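Local coordinates for uroporphyrinogen-III C-methyltransferase (Pseudomonas denitrificans, PDB 1S4D), which catalyses the successive C-2 and C-7 methylations of uroporphyrinogen III by S-adenosyl-L-methionine, making precorrin-2 for the cobalamin and siroheme pathways, at residues D166-W170 / Q171-S175; I242-V245 / G246-R250. All coordinates share one frame; numbering follows the deposited sequence.

Contact 1: residues D166-W170 / Q171-S175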
# COMPACT_ATOMS: atom_id res chain seq x y z
N ASP B 166 10.16 -12.10 -21.54
CA ASP B 166 10.52 -11.79 -20.16
C ASP B 166 9.82 -12.74 -19.19
O ASP B 166 8.90 -13.48 -19.59
CB ASP B 166 10.20 -10.32 -19.86
CG ASP B 166 11.08 -9.37 -20.69
OD1 ASP B 166 12.31 -9.64 -20.82
OD2 ASP B 166 10.63 -8.32 -21.23
N ARG B 167 10.26 -12.82 -17.94
CA ARG B 167 9.65 -13.89 -17.18
C ARG B 167 8.77 -13.34 -16.13
O ARG B 167 9.21 -12.99 -15.03
CB ARG B 167 10.67 -14.85 -16.63
N ILE B 168 7.59 -13.00 -16.61
CA ILE B 168 6.40 -13.19 -15.86
C ILE B 168 5.84 -14.43 -16.53
O ILE B 168 6.01 -14.65 -17.76
CB ILE B 168 5.45 -12.01 -15.99
CG1 ILE B 168 5.97 -10.85 -15.13
CG2 ILE B 168 4.06 -12.40 -15.56
CD1 ILE B 168 5.17 -9.58 -15.30
N ASN B 169 5.35 -15.30 -15.66
CA ASN B 169 4.70 -16.49 -16.07
C ASN B 169 3.22 -16.11 -16.07
O ASN B 169 2.52 -16.26 -15.06
CB ASN B 169 5.02 -17.59 -15.07
CG ASN B 169 4.35 -18.90 -15.39
OD1 ASN B 169 4.02 -19.18 -16.53
ND2 ASN B 169 4.19 -19.72 -14.40
N TRP B 170 2.76 -15.55 -17.19
CA TRP B 170 1.42 -15.01 -17.27
C TRP B 170 0.30 -16.01 -16.93
O TRP B 170 -0.77 -15.61 -16.50
CB TRP B 170 1.21 -14.25 -18.61
CG TRP B 170 1.89 -12.88 -18.60
CD1 TRP B 170 3.11 -12.57 -19.15
CD2 TRP B 170 1.42 -11.66 -17.97
NE1 TRP B 170 3.43 -11.26 -18.90
CE2 TRP B 170 2.41 -10.66 -18.19
CE3 TRP B 170 0.25 -11.30 -17.27
CZ2 TRP B 170 2.27 -9.35 -17.73
CZ3 TRP B 170 0.12 -9.97 -16.82
CH2 TRP B 170 1.13 -9.02 -17.06
N GLN B 171 0.55 -17.30 -17.07
CA GLN B 171 -0.47 -18.30 -16.76
C GLN B 171 -0.65 -18.49 -15.24
O GLN B 171 -1.78 -18.53 -14.73
CB GLN B 171 -0.12 -19.60 -17.46
CG GLN B 171 -0.66 -20.83 -16.81
CD GLN B 171 -1.85 -21.38 -17.54
OE1 GLN B 171 -2.87 -20.69 -17.69
NE2 GLN B 171 -1.72 -22.63 -18.02
N GLY B 172 0.48 -18.60 -14.53
CA GLY B 172 0.47 -18.57 -13.08
C GLY B 172 -0.23 -17.32 -12.54
O GLY B 172 -1.04 -17.39 -11.60
N ILE B 173 0.08 -16.19 -13.14
CA ILE B 173 -0.52 -14.93 -12.75
C ILE B 173 -2.02 -14.94 -13.00
O ILE B 173 -2.78 -14.47 -12.15
CB ILE B 173 0.22 -13.73 -13.42
CG1 ILE B 173 1.16 -13.11 -12.39
CG2 ILE B 173 -0.75 -12.66 -13.90
CD1 ILE B 173 2.47 -12.86 -12.87
N ALA B 174 -2.44 -15.54 -14.12
CA ALA B 174 -3.86 -15.74 -14.42
C ALA B 174 -4.63 -16.61 -13.40
O ALA B 174 -5.76 -16.23 -13.02
CB ALA B 174 -4.05 -16.29 -15.81
N SER B 175 -4.05 -17.74 -12.96
CA SER B 175 -4.70 -18.63 -11.97
C SER B 175 -4.52 -18.22 -10.52
O SER B 175 -5.33 -18.59 -9.67
CB SER B 175 -4.19 -20.06 -12.07
OG SER B 175 -3.66 -20.34 -13.34

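Contact 2: residues I242-V245 / G246-R250. With SAH (S-adenosyl-L-homocysteine), chain Q.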
# COMPACT_ATOMS: atom_id res chain seq x y z
N ILE B 242 -3.63 2.87 -13.20
CA ILE B 242 -3.57 1.53 -12.65
C ILE B 242 -4.63 0.73 -13.40
O ILE B 242 -5.76 1.20 -13.56
CB ILE B 242 -3.84 1.57 -11.13
CG1 ILE B 242 -2.61 2.08 -10.38
CG2 ILE B 242 -4.34 0.19 -10.62
CD1 ILE B 242 -1.53 1.04 -10.16
N VAL B 243 -4.27 -0.46 -13.88
CA VAL B 243 -5.23 -1.34 -14.52
C VAL B 243 -5.58 -2.52 -13.61
O VAL B 243 -4.69 -3.32 -13.25
CB VAL B 243 -4.70 -1.93 -15.80
CG1 VAL B 243 -5.84 -2.59 -16.56
CG2 VAL B 243 -4.01 -0.85 -16.65
N VAL B 244 -6.86 -2.61 -13.25
CA VAL B 244 -7.35 -3.65 -12.33
C VAL B 244 -8.25 -4.61 -13.08
O VAL B 244 -9.14 -4.19 -13.81
CB VAL B 244 -8.11 -3.02 -11.09
CG1 VAL B 244 -9.28 -2.13 -11.55
CG2 VAL B 244 -8.60 -4.10 -10.11
N VAL B 245 -8.01 -5.89 -12.87
CA VAL B 245 -8.75 -6.94 -13.53
C VAL B 245 -9.55 -7.71 -12.47
O VAL B 245 -9.01 -8.05 -11.38
CB VAL B 245 -7.79 -7.87 -14.28
CG1 VAL B 245 -8.53 -8.98 -15.00
CG2 VAL B 245 -6.93 -7.06 -15.28
N GLY B 246 -10.83 -7.96 -12.76
CA GLY B 246 -11.65 -8.82 -11.92
C GLY B 246 -12.88 -8.23 -11.28
O GLY B 246 -13.21 -7.05 -11.41
N GLU B 247 -13.59 -9.07 -10.54
CA GLU B 247 -14.97 -8.78 -10.18
C GLU B 247 -15.12 -7.56 -9.30
O GLU B 247 -16.17 -6.91 -9.32
CB GLU B 247 -15.67 -10.01 -9.58
CG GLU B 247 -15.88 -11.15 -10.58
CD GLU B 247 -16.74 -10.76 -11.77
OE1 GLU B 247 -16.37 -11.13 -12.90
OE2 GLU B 247 -17.80 -10.10 -11.58
N VAL B 248 -14.08 -7.23 -8.53
CA VAL B 248 -14.08 -6.00 -7.74
C VAL B 248 -14.38 -4.76 -8.57
O VAL B 248 -14.89 -3.77 -8.03
CB VAL B 248 -12.77 -5.75 -6.96
CG1 VAL B 248 -12.64 -6.70 -5.76
CG2 VAL B 248 -11.53 -5.81 -7.88
N VAL B 249 -14.07 -4.79 -9.87
CA VAL B 249 -14.38 -3.67 -10.75
C VAL B 249 -15.89 -3.38 -10.76
O VAL B 249 -16.31 -2.25 -10.95
CB VAL B 249 -13.87 -3.92 -12.20
CG1 VAL B 249 -14.43 -2.89 -13.20
CG2 VAL B 249 -12.36 -3.93 -12.24
N ARG B 250 -16.70 -4.41 -10.53
CA ARG B 250 -18.15 -4.24 -10.54
C ARG B 250 -18.64 -3.42 -9.36
O ARG B 250 -19.72 -2.86 -9.43
CB ARG B 250 -18.85 -5.59 -10.52
CG ARG B 250 -18.73 -6.38 -11.80
CD ARG B 250 -19.79 -7.44 -11.95
NE ARG B 250 -19.40 -8.42 -12.95
CZ ARG B 250 -19.64 -8.31 -14.25
NH1 ARG B 250 -19.22 -9.25 -15.08
NH2 ARG B 250 -20.30 -7.27 -14.72
N SAH Q . 5.80 3.54 -6.11
CA SAH Q . 4.63 3.93 -6.89
CB SAH Q . 4.73 3.35 -8.29
CG SAH Q . 5.58 4.18 -9.24
SD SAH Q . 6.02 3.37 -10.80
C SAH Q . 3.33 3.54 -6.17
O SAH Q . 3.33 2.95 -5.10
OXT SAH Q . 2.22 3.81 -6.62
C5' SAH Q . 4.80 4.39 -11.70
C4' SAH Q . 3.43 3.78 -11.97
O4' SAH Q . 2.57 3.89 -10.85
C3' SAH Q . 2.60 4.44 -13.07
O3' SAH Q . 3.00 4.14 -14.38
C2' SAH Q . 1.18 3.99 -12.76
O2' SAH Q . 0.90 2.66 -13.17
C1' SAH Q . 1.21 4.02 -11.25
N9 SAH Q . 0.66 5.26 -10.66
C8 SAH Q . 1.37 6.12 -9.89
N7 SAH Q . 0.57 7.13 -9.52
C5 SAH Q . -0.65 6.94 -10.04
C6 SAH Q . -1.83 7.68 -9.95
N6 SAH Q . -1.89 8.79 -9.25
N1 SAH Q . -2.96 7.23 -10.62
C2 SAH Q . -2.90 6.05 -11.33
N3 SAH Q . -1.72 5.32 -11.41
C4 SAH Q . -0.61 5.76 -10.77

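Contact 1: residues D166-W170 / Q171-S175
Trp170 and Ile173 meet at the start of helix 170-176: the methyl CG2 of Ile173 comes within 3.8 Å of CE3 of the Trp170 ring, the two side chains slanting across each other. Ile168, two residues before the tryptophan, sets its own CG2 over one face of the same indole, towards the rim of the ring. Branched aliphatic chains suit both places, because each has a methyl beside the backbone with which to meet a large flat neighbour. The backbone holds these groups at their spacing. Ile173 N gives a nearly straight hydrogen bond to Asn169 O (3.1 Å, 165° at the hydrogen), and Ala174 N follows with one to Trp170 O at 2.9 Å. These are the opening i to i+4 bonds of the helix, and Asn169 stands at its N-cap position. Its side chain makes no capping bond, however: with CG anti to the backbone N (chi1 179°), the amide is laid beside Gly172, its ND2 3.9 Å from the glycine N, and OD1 stays 4.0 Å from Gln171 N. One turn on, Ser175 OG bonds back to Gln171 O at 3.0 Å, and since Ser175 N also donates to this oxygen, a single carbonyl is gripped twice by one residue. Farther out, the indole is packed against Ile192, Asn195 and Leu196 of helix 189-198 and against Leu155 of strand 151-156, where Ile173 joins it. The same turn also meets the second subunit of the homodimer: Asn169 packs on Ser175 of that subunit, and Ile168 on its His150. Beyond the first turn, Ala174 O accepts a hydrogen bond from Arg201 NH1.

Contact 2: residues I242-V245 / G246-R250
Val244 reaches forward along the chain to Val249 and Val248, folding the turn that follows strand 241-245 back over the strand's last residues. This strand is the middle one of the five-stranded mixed sheet in the C-terminal half of the tetrapyrrole methylase fold, antiparallel to both 179-183 and 206-211. From its CA, Val244 points CB at the turn, where the side chain forks. CG1, held between the backbone N and the carbonyl carbon (chi1 57°), meets CG2 of Val249 at 3.6 Å, the two side chains running past each other in opposite senses. The other methyl, CG2, lies 4.1 Å from CG2 of Val248; Leu136 and Ile141 also pack on this valine. A short, branched, wholly apolar residue fits here because each prong has a methyl of its own to touch. Gly246 makes the corner between strand and 3-10 turn with phi 120° and psi 179°, angles at which a CB would run into Val245 O, and its carbonyl oxygen accepts from Val249 N at 2.9 Å. At the opposite end of the strand, Ile242 lines the S-adenosyl-L-homocysteine pocket: its CG1 lies 3.5 Å from N3 of the adenine, and CD1 reaches on to within 4.2 Å of the ribose C1'. With Ile242 cut back to an alanine, N3 and C1' would probably lose these CG1 and CD1 contacts, leaving that side of the nucleoside less closely packed. Beyond the valines the turn carries charge. Glu247 and Arg250, three residues apart, are joined by a salt bridge in which Arg250 NE, with the carboxylate oxygen lying close to the guanidinium plane, donates to the syn side of Glu247 OE2 at 2.7 Å.

In the fold
Both contacts are local, closing only short turns, and they follow one another along the chain without nesting or crossing. After strand 151-156, an outermost strand of the mixed sheet, a loop leads into contact 1, which starts helix 170-176; the chain then enters strand 179-183. Two further strands and two helices intervene before strand 241-245 slots in between 179-183 and 206-211 and, as residues 242-245, opens contact 2, whose turn runs on to helix 252-255. Contact 1 thus ties the sheet to helix 189-198 and the second subunit, whereas contact 2 joins the S-adenosyl-L-homocysteine pocket end of the central strand to the turn that follows it. Their centres are 18 Å apart and their nearest atoms about 8 Å.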